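Local coordinates for flavin reductase domain protein, FMN-binding (Shewanella baltica, PDB 3HMZ) that binds flavin mononucleotide and is probably an NAD(P)H-dependent oxidoreductase of the flavin reductase-like, flavoredoxin family, at residues M45-C50 against T61-D65; M79-Q83 against L123-A127; W132-I138 against F150-G156. All coordinates share one frame; numbering follows the deposited sequence. Where two conformers were deposited one is given.

Contact 1: residues M45-C50 against T61-D65; sequences MAAAWC and TVVLD. With FMN (flavin mononucleotide), chain B; EDO (1,2-ethanediol), chain I.
Trp49 holds its CG beside the backbone N and anti to the carbonyl carbon (chi1 -60°), which brings the edge of the indole to Val63. Val63 CB lies in the plane of the ring, and Val63 CG1 approaches the same edge near CE3. Val63 has CG1 anti to its backbone N (chi1 -175°), and this leaves CG2 to rest on Trp49 CB at 3.9 Å. Between the two backbones, Val63 N donates to Trp49 O at 3.1 Å. That carbonyl is also the acceptor for a water, which bridges it to Thr61 OG1, and for a CA-H contact from Val62. Trp49 is the centre of an inverse gamma turn. Cys50, the last residue of the turn, forms an antiparallel non-hydrogen-bonded pair with Val62 in the hairpin of strands 41-55 and 58-63. In this flavin reductase-like domain the hairpin carries part of the FMN site. Ala48 N donates to FMN N5 at 3.0 Å, and Trp49 N to FMN O4 at 2.9 Å. Segment 61-65 takes N3 and O2: FMN N3 donates to Val63 O, and Asp65 N donates to FMN O2, both at 2.8 Å. All four of these bonds, to N5, O4, N3 and O2, come from backbone atoms. The selenomethionine Met45 places CE over the flavin, 3.3 Å from FMN C2, where it also touches Leu64 CD2. Ala47 CB and Cys50 CB both touch Val62 CG2. Trp49 NE1 reaches Asn27 of the second subunit, so the indole belongs to the dimer interface as well as to the pocket. An ethanediol, probably from the crystallisation liquor, donates to Asp65 OD2.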
loop_
_atom_site.group_PDB
_atom_site.type_symbol
_atom_site.label_atom_id
_atom_site.label_comp_id
_atom_site.label_asym_id
_atom_site.label_seq_id
_atom_site.Cartn_x
_atom_site.Cartn_y
_atom_site.Cartn_z
HETATM N N MSE A 45 13.925 -10.053 -1.721
HETATM C CA MSE A 45 12.705 -10.463 -2.412
HETATM C C MSE A 45 11.835 -9.232 -2.690
HETATM O O MSE A 45 12.106 -8.154 -2.167
HETATM C CB MSE A 45 11.895 -11.473 -1.588
HETATM C CG MSE A 45 11.392 -10.947 -0.241
HETATM SE SE MSE A 45 10.190 -12.144 0.642
HETATM C CE MSE A 45 8.521 -11.220 0.399
ATOM N N ALA A 46 10.813 -9.424 -3.520
ATOM C CA ALA A 46 9.834 -8.373 -3.813
ATOM C C ALA A 46 8.640 -8.532 -2.866
ATOM O O ALA A 46 8.223 -9.664 -2.542
ATOM C CB ALA A 46 9.365 -8.420 -5.248
ATOM N N ALA A 47 8.109 -7.406 -2.398
ATOM C CA ALA A 47 6.877 -7.386 -1.607
ATOM C C ALA A 47 5.966 -6.241 -2.029
ATOM O O ALA A 47 6.338 -5.067 -1.900
ATOM C CB ALA A 47 7.135 -7.311 -0.086
ATOM N N ALA A 48 4.790 -6.580 -2.571
ATOM C CA ALA A 48 3.755 -5.572 -2.771
ATOM C C ALA A 48 3.036 -5.236 -1.464
ATOM O O ALA A 48 2.532 -4.119 -1.300
ATOM C CB ALA A 48 2.732 -6.037 -3.792
ATOM N N TRP A 49 2.978 -6.201 -0.526
ATOM C CA TRP A 49 2.137 -6.050 0.676
ATOM C C TRP A 49 2.895 -5.503 1.865
ATOM O O TRP A 49 2.996 -6.126 2.903
ATOM C CB TRP A 49 1.396 -7.344 0.970
ATOM C CG TRP A 49 0.498 -7.793 -0.128
ATOM C CD1 TRP A 49 0.144 -7.103 -1.254
ATOM C CD2 TRP A 49 -0.224 -9.018 -0.181
ATOM N NE1 TRP A 49 -0.721 -7.853 -2.051
ATOM C CE2 TRP A 49 -0.971 -9.026 -1.399
ATOM C CE3 TRP A 49 -0.321 -10.128 0.681
ATOM C CZ2 TRP A 49 -1.764 -10.096 -1.762
ATOM C CZ3 TRP A 49 -1.110 -11.187 0.302
ATOM C CH2 TRP A 49 -1.822 -11.165 -0.902
ATOM N N CYS A 50 3.425 -4.304 1.684
ATOM C CA CYS A 50 4.170 -3.560 2.680
ATOM C C CYS A 50 3.465 -2.220 2.835
ATOM O O CYS A 50 3.189 -1.580 1.853
ATOM C CB CYS A 50 5.611 -3.353 2.232
ATOM S SG CYS A 50 6.567 -2.397 3.449
ATOM N N THR A 61 4.163 -2.494 8.283
ATOM C CA THR A 61 3.792 -3.877 8.197
ATOM C C THR A 61 4.334 -4.448 6.900
ATOM O O THR A 61 4.440 -3.727 5.896
ATOM C CB THR A 61 2.258 -4.124 8.243
ATOM O OG1 THR A 61 1.620 -3.368 7.199
ATOM C CG2 THR A 61 1.685 -3.755 9.635
ATOM N N VAL A 62 4.604 -5.755 6.886
ATOM C CA VAL A 62 4.894 -6.484 5.643
ATOM C C VAL A 62 4.376 -7.920 5.795
ATOM O O VAL A 62 4.439 -8.496 6.888
ATOM C CB VAL A 62 6.369 -6.401 5.226
ATOM C CG1 VAL A 62 7.341 -7.071 6.272
ATOM C CG2 VAL A 62 6.530 -6.928 3.815
ATOM N N VAL A 63 3.805 -8.437 4.730
ATOM C CA VAL A 63 3.296 -9.797 4.672
ATOM C C VAL A 63 4.365 -10.646 4.011
ATOM O O VAL A 63 4.787 -10.367 2.881
ATOM C CB VAL A 63 1.970 -9.874 3.922
ATOM C CG1 VAL A 63 1.435 -11.285 4.006
ATOM C CG2 VAL A 63 0.965 -8.860 4.503
ATOM N N LEU A 64 4.821 -11.685 4.716
ATOM C CA LEU A 64 5.899 -12.560 4.230
ATOM C C LEU A 64 5.421 -13.999 4.235
ATOM O O LEU A 64 5.179 -14.578 5.290
ATOM C CB LEU A 64 7.130 -12.413 5.095
ATOM C CG LEU A 64 7.697 -10.999 5.277
ATOM C CD1 LEU A 64 8.783 -10.989 6.386
ATOM C CD2 LEU A 64 8.198 -10.438 3.969
ATOM N N ASP A 65 5.328 -14.596 3.062
ATOM C CA ASP A 65 4.853 -15.972 2.950
ATOM C C ASP A 65 5.827 -16.931 3.654
ATOM O O ASP A 65 7.038 -16.733 3.641
ATOM C CB ASP A 65 4.676 -16.342 1.500
ATOM C CG ASP A 65 3.922 -17.627 1.328
ATOM O OD1 ASP A 65 4.578 -18.692 1.325
ATOM O OD2 ASP A 65 2.672 -17.569 1.191
HETATM N N1 FMN B . 5.792 -12.502 -1.357
HETATM C C2 FMN B . 5.362 -12.197 -0.088
HETATM O O2 FMN B . 5.527 -13.019 0.813
HETATM N N3 FMN B . 4.784 -10.964 0.148
HETATM C C4 FMN B . 4.581 -10.038 -0.828
HETATM O O4 FMN B . 4.021 -8.951 -0.527
HETATM C C4A FMN B . 5.006 -10.372 -2.124
HETATM N N5 FMN B . 4.855 -9.480 -3.170
HETATM C C5A FMN B . 5.439 -9.693 -4.411
HETATM C C6 FMN B . 5.431 -8.698 -5.400
HETATM C C7 FMN B . 5.995 -8.917 -6.652
HETATM C C7M FMN B . 5.995 -7.838 -7.689
HETATM C C8 FMN B . 6.578 -10.158 -6.925
HETATM C C8M FMN B . 7.199 -10.450 -8.276
HETATM C C9 FMN B . 6.588 -11.128 -5.933
HETATM C C9A FMN B . 6.036 -10.945 -4.674
HETATM N N10 FMN B . 6.054 -11.904 -3.665
HETATM C C10 FMN B . 5.613 -11.601 -2.387
HETATM C "C1'" FMN B . 6.773 -13.215 -3.834
HETATM C "C2'" FMN B . 8.213 -13.247 -3.303
HETATM O "O2'" FMN B . 8.951 -12.069 -3.671
HETATM C "C3'" FMN B . 8.846 -14.504 -3.889
HETATM O "O3'" FMN B . 8.187 -15.645 -3.346
HETATM C "C4'" FMN B . 10.381 -14.557 -3.753
HETATM O "O4'" FMN B . 10.846 -15.497 -4.716
HETATM C "C5'" FMN B . 10.874 -14.949 -2.375
HETATM O "O5'" FMN B . 12.299 -15.023 -2.438
HETATM P P FMN B . 13.121 -15.732 -1.262
HETATM O O1P FMN B . 14.534 -15.776 -1.817
HETATM O O2P FMN B . 12.984 -14.947 0.011
HETATM O O3P FMN B . 12.547 -17.111 -1.060
HETATM C C1 EDO I . 1.241 -14.174 1.430
HETATM O O1 EDO I . 1.630 -15.155 0.461
HETATM C C2 EDO I . 1.176 -14.818 2.808
HETATM O O2 EDO I . -0.120 -15.339 3.133
HETATM O O HOH W 1 1.260 -5.219 5.208
#

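Contact 2: residues M79-Q83 against L123-A127; sequences MFVIQ and LPFVA
Val81 and Phe125 make a CH-pi contact. Val81 CG2 stands over the middle of the phenyl face, 3.9 Å from the ring centroid and 12° off the ring normal. The other branch, CG1, leans on the same ring at CD2 and CE2. Val81 holds CG1 anti to its backbone N, a setting that lets both methyls reach the ring. Phe125 also meets the rings of Phe116 and Trp158, so the methyl joins an aromatic cluster.

Apolar contacts continue toward the start of the strand. Val81 CG2 touches Leu123 CB at 3.8 Å and lies near Leu123 CD1 as well. Leu123 also faces the selenomethionine Met79. That residue was deposited in two conformers, so the touch of its CE on Leu123 CD1 is doubtful.

The polar contact is a single hydrogen bond from backbone to side chain. Val126 N donates to Gln83 OE1 at 2.8 Å, with an N-H...O angle of 159°. The donor sits above the amide plane, 37° out of it. Gln83 bends at chi2, which swings the amide across to Val126. Val126 CG2 packs 3.7 Å from Gln83 CD. At the other end of the amide, NE2 is hydrogen-bonded to Leu33 O and Ser35 OG. Both ends are thus held, which fixes the rotation of this buried group. Ser35 OG also bonds Pro124 O, giving the two segments a shared partner.

No backbone-to-backbone hydrogen bond joins the segments, although they run nearly the same way. Strand 125-126 pairs instead with strand 115-116. Segment 123-126, which leads into that small antiparallel sheet, packs on strand 79-84 and is joined to it by the one Gln83 bond. Strand 79-84 belongs to the main antiparallel sheet of the flavin reductase-like fold.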
loop_
_atom_site.group_PDB
_atom_site.type_symbol
_atom_site.label_atom_id
_atom_site.label_comp_id
_atom_site.label_asym_id
_atom_site.label_seq_id
_atom_site.Cartn_x
_atom_site.Cartn_y
_atom_site.Cartn_z
HETATM N N MSE A 79 15.834 -8.156 11.897
HETATM C CA MSE A 79 16.160 -6.909 11.196
HETATM C C MSE A 79 15.990 -7.104 9.695
HETATM O O MSE A 79 16.214 -8.180 9.168
HETATM C CB MSE A 79 17.633 -6.540 11.431
HETATM C CG MSE A 79 18.053 -6.257 12.860
HETATM SE SE MSE A 79 17.363 -4.585 13.527
HETATM C CE MSE A 79 17.932 -3.295 12.209
ATOM N N PHE A 80 15.630 -6.023 9.008
ATOM C CA PHE A 80 15.531 -6.049 7.550
ATOM C C PHE A 80 15.517 -4.620 7.029
ATOM O O PHE A 80 15.416 -3.658 7.794
ATOM C CB PHE A 80 14.313 -6.864 7.071
ATOM C CG PHE A 80 12.984 -6.391 7.615
ATOM C CD1 PHE A 80 12.512 -6.852 8.854
ATOM C CD2 PHE A 80 12.155 -5.574 6.852
ATOM C CE1 PHE A 80 11.294 -6.466 9.341
ATOM C CE2 PHE A 80 10.909 -5.188 7.335
ATOM C CZ PHE A 80 10.472 -5.646 8.588
ATOM N N VAL A 81 15.628 -4.515 5.703
ATOM C CA VAL A 81 15.526 -3.233 5.025
ATOM C C VAL A 81 14.338 -3.344 4.046
ATOM O O VAL A 81 14.121 -4.372 3.367
ATOM C CB VAL A 81 16.801 -2.824 4.253
ATOM C CG1 VAL A 81 16.595 -1.492 3.476
ATOM C CG2 VAL A 81 18.018 -2.733 5.198
ATOM N N ILE A 82 13.558 -2.268 4.034
ATOM C CA ILE A 82 12.491 -2.047 3.029
ATOM C C ILE A 82 13.012 -0.927 2.146
ATOM O O ILE A 82 13.444 0.119 2.626
ATOM C CB ILE A 82 11.164 -1.629 3.670
ATOM C CG1 ILE A 82 10.601 -2.781 4.524
ATOM C CG2 ILE A 82 10.136 -1.171 2.623
ATOM C CD1 ILE A 82 10.278 -4.048 3.734
ATOM N N GLN A 83 13.012 -1.160 0.845
ATOM C CA GLN A 83 13.500 -0.164 -0.092
ATOM C C GLN A 83 12.598 -0.083 -1.306
ATOM O O GLN A 83 11.950 -1.046 -1.679
ATOM C CB GLN A 83 14.972 -0.416 -0.475
ATOM C CG GLN A 83 15.299 -1.832 -0.961
ATOM C CD GLN A 83 16.181 -2.573 -0.020
ATOM O OE1 GLN A 83 17.363 -2.202 0.100
ATOM N NE2 GLN A 83 15.653 -3.625 0.622
ATOM N N LEU A 123 23.254 -4.854 7.741
ATOM C CA LEU A 123 22.188 -5.064 6.794
ATOM C C LEU A 123 22.586 -4.798 5.356
ATOM O O LEU A 123 23.389 -3.921 5.103
ATOM C CB LEU A 123 21.004 -4.118 7.095
ATOM C CG LEU A 123 20.158 -4.441 8.331
ATOM C CD1 LEU A 123 19.266 -3.277 8.763
ATOM C CD2 LEU A 123 19.410 -5.746 8.127
ATOM N N PRO A 124 21.959 -5.530 4.424
ATOM C CA PRO A 124 22.163 -5.274 3.001
ATOM C C PRO A 124 21.128 -4.281 2.465
ATOM O O PRO A 124 19.923 -4.451 2.712
ATOM C CB PRO A 124 21.932 -6.641 2.372
ATOM C CG PRO A 124 20.913 -7.303 3.272
ATOM C CD PRO A 124 21.092 -6.712 4.623
ATOM N N PHE A 125 21.607 -3.265 1.766
ATOM C CA PHE A 125 20.776 -2.273 1.102
ATOM C C PHE A 125 20.951 -2.468 -0.423
ATOM O O PHE A 125 22.080 -2.731 -0.893
ATOM C CB PHE A 125 21.216 -0.868 1.474
ATOM C CG PHE A 125 20.959 -0.504 2.912
ATOM C CD1 PHE A 125 21.766 -0.974 3.929
ATOM C CD2 PHE A 125 19.907 0.321 3.239
ATOM C CE1 PHE A 125 21.511 -0.612 5.254
ATOM C CE2 PHE A 125 19.676 0.710 4.535
ATOM C CZ PHE A 125 20.492 0.223 5.567
ATOM N N VAL A 126 19.877 -2.300 -1.189
ATOM C CA VAL A 126 19.921 -2.505 -2.634
ATOM C C VAL A 126 20.300 -1.215 -3.355
ATOM O O VAL A 126 19.609 -0.209 -3.258
ATOM C CB VAL A 126 18.613 -3.110 -3.171
ATOM C CG1 VAL A 126 18.676 -3.285 -4.688
ATOM C CG2 VAL A 126 18.253 -4.446 -2.426
ATOM N N ALA A 127 21.407 -1.248 -4.079
ATOM C CA ALA A 127 21.837 -0.117 -4.903
ATOM C C ALA A 127 20.824 0.193 -6.002
ATOM O O ALA A 127 20.212 -0.723 -6.553
ATOM C CB ALA A 127 23.217 -0.398 -5.570
#

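Contact 3: residues W132-I138 against F150-G156; sequences WLACKLI and FIAEVIG
Cys135 and Ala152 make the close packing on one face of this antiparallel strand pair, CB to CB at 3.7 Å. Leu133 CB and Val154 CG1, 4.1 Å apart, add ordinary packing on the same side. Farther along, Leu137 CD1 comes to the edge of the Phe150 ring, in its plane, 3.7 Å from CD2. Leu137 has CG anti to its backbone N (chi1 -176°), which turns the side chain to the ring.

On the other face, the solvent side is made by Lys136, which extends away, and by the partly exposed Glu153. In the Glu153 conformer given, their charged atoms are not in contact. The Ile138 and Ile151 end of this face is closed by Tyr147 of the second subunit, which packs on both. Water bridges Ile138 O to Ile151 N.

In the backbone, Lys136 N and Glu153 N each donate to the other residue's carbonyl. Ile155 and Gly156 both face Ala134 in a classic beta bulge: Ile155 N donates to Ala134 O, and Ala134 N to Gly156 O, both at 2.8 Å. The strands are held by backbone hydrogen bonds and apolar packing, and any effect of the opposite charges is uncertain.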
loop_
_atom_site.group_PDB
_atom_site.type_symbol
_atom_site.label_atom_id
_atom_site.label_comp_id
_atom_site.label_asym_id
_atom_site.label_seq_id
_atom_site.Cartn_x
_atom_site.Cartn_y
_atom_site.Cartn_z
ATOM N N TRP A 132 15.317 3.909 1.241
ATOM C CA TRP A 132 15.594 2.763 2.085
ATOM C C TRP A 132 15.159 3.060 3.516
ATOM O O TRP A 132 15.373 4.174 4.005
ATOM C CB TRP A 132 17.082 2.450 2.116
ATOM C CG TRP A 132 17.746 2.275 0.776
ATOM C CD1 TRP A 132 18.030 1.093 0.160
ATOM C CD2 TRP A 132 18.242 3.309 -0.082
ATOM N NE1 TRP A 132 18.636 1.322 -1.054
ATOM C CE2 TRP A 132 18.769 2.677 -1.229
ATOM C CE3 TRP A 132 18.245 4.696 -0.018
ATOM C CZ2 TRP A 132 19.328 3.391 -2.259
ATOM C CZ3 TRP A 132 18.797 5.404 -1.027
ATOM C CH2 TRP A 132 19.332 4.750 -2.144
ATOM N N LEU A 133 14.574 2.054 4.166
ATOM C CA LEU A 133 14.129 2.123 5.535
ATOM C C LEU A 133 14.709 0.917 6.293
ATOM O O LEU A 133 14.401 -0.238 5.949
ATOM C CB LEU A 133 12.603 2.115 5.605
ATOM C CG LEU A 133 11.840 3.235 4.862
ATOM C CD1 LEU A 133 11.575 2.937 3.381
ATOM C CD2 LEU A 133 10.489 3.527 5.571
ATOM N N ALA A 134 15.552 1.181 7.297
ATOM C CA ALA A 134 16.107 0.132 8.177
ATOM C C ALA A 134 15.043 -0.194 9.236
ATOM O O ALA A 134 14.518 0.712 9.878
ATOM C CB ALA A 134 17.361 0.597 8.805
ATOM N N CYS A 135 14.751 -1.485 9.394
ATOM C CA CYS A 135 13.633 -1.950 10.207
ATOM C C CYS A 135 14.058 -2.973 11.250
ATOM O O CYS A 135 14.853 -3.865 10.986
ATOM C CB CYS A 135 12.581 -2.601 9.320
ATOM S SG CYS A 135 11.862 -1.505 8.081
ATOM N N LYS A 136 13.487 -2.809 12.439
ATOM C CA LYS A 136 13.694 -3.708 13.566
ATOM C C LYS A 136 12.346 -4.381 13.825
ATOM O O LYS A 136 11.373 -3.714 14.172
ATOM C CB LYS A 136 14.147 -2.963 14.807
ATOM C CG LYS A 136 14.418 -3.871 16.042
ATOM C CD LYS A 136 14.765 -3.017 17.222
ATOM C CE LYS A 136 15.090 -3.908 18.419
ATOM N NZ LYS A 136 15.324 -3.083 19.650
ATOM N N LEU A 137 12.320 -5.693 13.681
ATOM C CA LEU A 137 11.129 -6.479 13.940
ATOM C C LEU A 137 10.612 -6.312 15.375
ATOM O O LEU A 137 11.388 -6.310 16.319
ATOM C CB LEU A 137 11.394 -7.977 13.693
ATOM C CG LEU A 137 10.229 -8.974 13.820
ATOM C CD1 LEU A 137 9.138 -8.701 12.755
ATOM C CD2 LEU A 137 10.732 -10.424 13.778
ATOM N N ILE A 138 9.309 -6.154 15.501
ATOM C CA ILE A 138 8.600 -6.209 16.797
ATOM C C ILE A 138 7.926 -7.587 16.783
ATOM O O ILE A 138 6.892 -7.754 16.136
ATOM C CB ILE A 138 7.567 -5.106 16.952
ATOM C CG1 ILE A 138 8.226 -3.745 16.858
ATOM C CG2 ILE A 138 6.808 -5.302 18.344
ATOM C CD1 ILE A 138 7.256 -2.607 16.838
ATOM N N PHE A 150 4.019 -9.203 9.614
ATOM C CA PHE A 150 5.160 -8.769 10.374
ATOM C C PHE A 150 5.096 -7.272 10.585
ATOM O O PHE A 150 4.734 -6.552 9.668
ATOM C CB PHE A 150 6.448 -9.162 9.629
ATOM C CG PHE A 150 6.681 -10.647 9.594
ATOM C CD1 PHE A 150 5.965 -11.467 8.778
ATOM C CD2 PHE A 150 7.662 -11.211 10.410
ATOM C CE1 PHE A 150 6.136 -12.841 8.787
ATOM C CE2 PHE A 150 7.883 -12.590 10.403
ATOM C CZ PHE A 150 7.116 -13.406 9.612
ATOM N N ILE A 151 5.388 -6.827 11.796
ATOM C CA ILE A 151 5.416 -5.426 12.217
ATOM C C ILE A 151 6.829 -5.053 12.574
ATOM O O ILE A 151 7.511 -5.805 13.294
ATOM C CB ILE A 151 4.464 -5.198 13.436
ATOM C CG1 ILE A 151 3.011 -5.362 12.971
ATOM C CG2 ILE A 151 4.683 -3.806 14.052
ATOM C CD1 ILE A 151 2.014 -5.414 14.115
ATOM N N ALA A 152 7.257 -3.877 12.116
ATOM C CA ALA A 152 8.581 -3.395 12.470
ATOM C C ALA A 152 8.633 -1.921 12.780
ATOM O O ALA A 152 7.847 -1.151 12.232
ATOM C CB ALA A 152 9.610 -3.695 11.328
ATOM N N GLU A 153 9.585 -1.551 13.636
ATOM C CA GLU A 153 9.883 -0.150 13.853
ATOM C C GLU A 153 10.923 0.262 12.799
ATOM O O GLU A 153 11.870 -0.472 12.516
ATOM C CB GLU A 153 10.396 0.106 15.270
ATOM C CG GLU A 153 11.066 1.441 15.508
ATOM C CD GLU A 153 11.016 1.856 16.993
ATOM O OE1 GLU A 153 10.802 0.960 17.874
ATOM O OE2 GLU A 153 11.113 3.072 17.248
ATOM N N VAL A 154 10.728 1.435 12.222
ATOM C CA VAL A 154 11.697 1.991 11.252
ATOM C C VAL A 154 12.678 2.789 12.120
ATOM O O VAL A 154 12.280 3.730 12.855
ATOM C CB VAL A 154 11.011 2.871 10.221
ATOM C CG1 VAL A 154 12.059 3.602 9.384
ATOM C CG2 VAL A 154 10.060 2.018 9.362
ATOM N N ILE A 155 13.942 2.379 12.087
ATOM C CA ILE A 155 15.010 2.987 12.880
ATOM C C ILE A 155 15.949 3.901 12.122
ATOM O O ILE A 155 16.817 4.536 12.721
ATOM C CB ILE A 155 15.816 1.882 13.668
ATOM C CG1 ILE A 155 16.553 0.928 12.722
ATOM C CG2 ILE A 155 14.829 1.100 14.598
ATOM C CD1 ILE A 155 17.460 -0.123 13.441
ATOM N N GLY A 156 15.813 3.936 10.795
ATOM C CA GLY A 156 16.605 4.798 9.971
ATOM C C GLY A 156 15.975 4.860 8.595
ATOM O O GLY A 156 15.333 3.882 8.177
HETATM O O HOH W 2 5.700 -8.805 13.877
#

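Overall arrangement
From the N terminus, contact 1 comes first and closes the ten-residue end of the hairpin 41-55/58-63. Contact 2 opens after helix 69-77 and closes a longer excursion of 39 residues, which includes helices 90-96 and 107-111. Contact 3 follows and closes the connection through helix 141-147. The three stand in series; none nests in or crosses another. The main antiparallel sheet joins them, and contact 2 adds the small sheet of 115-116 and 125-126. Strand 79-84 is a neighbour of strand 131-138, while strand 149-160 pairs with both 131-138 and 58-63. Val62 and Phe80 pack where contacts 1 and 2 touch. Contacts 1 and 3 also reach the second subunit.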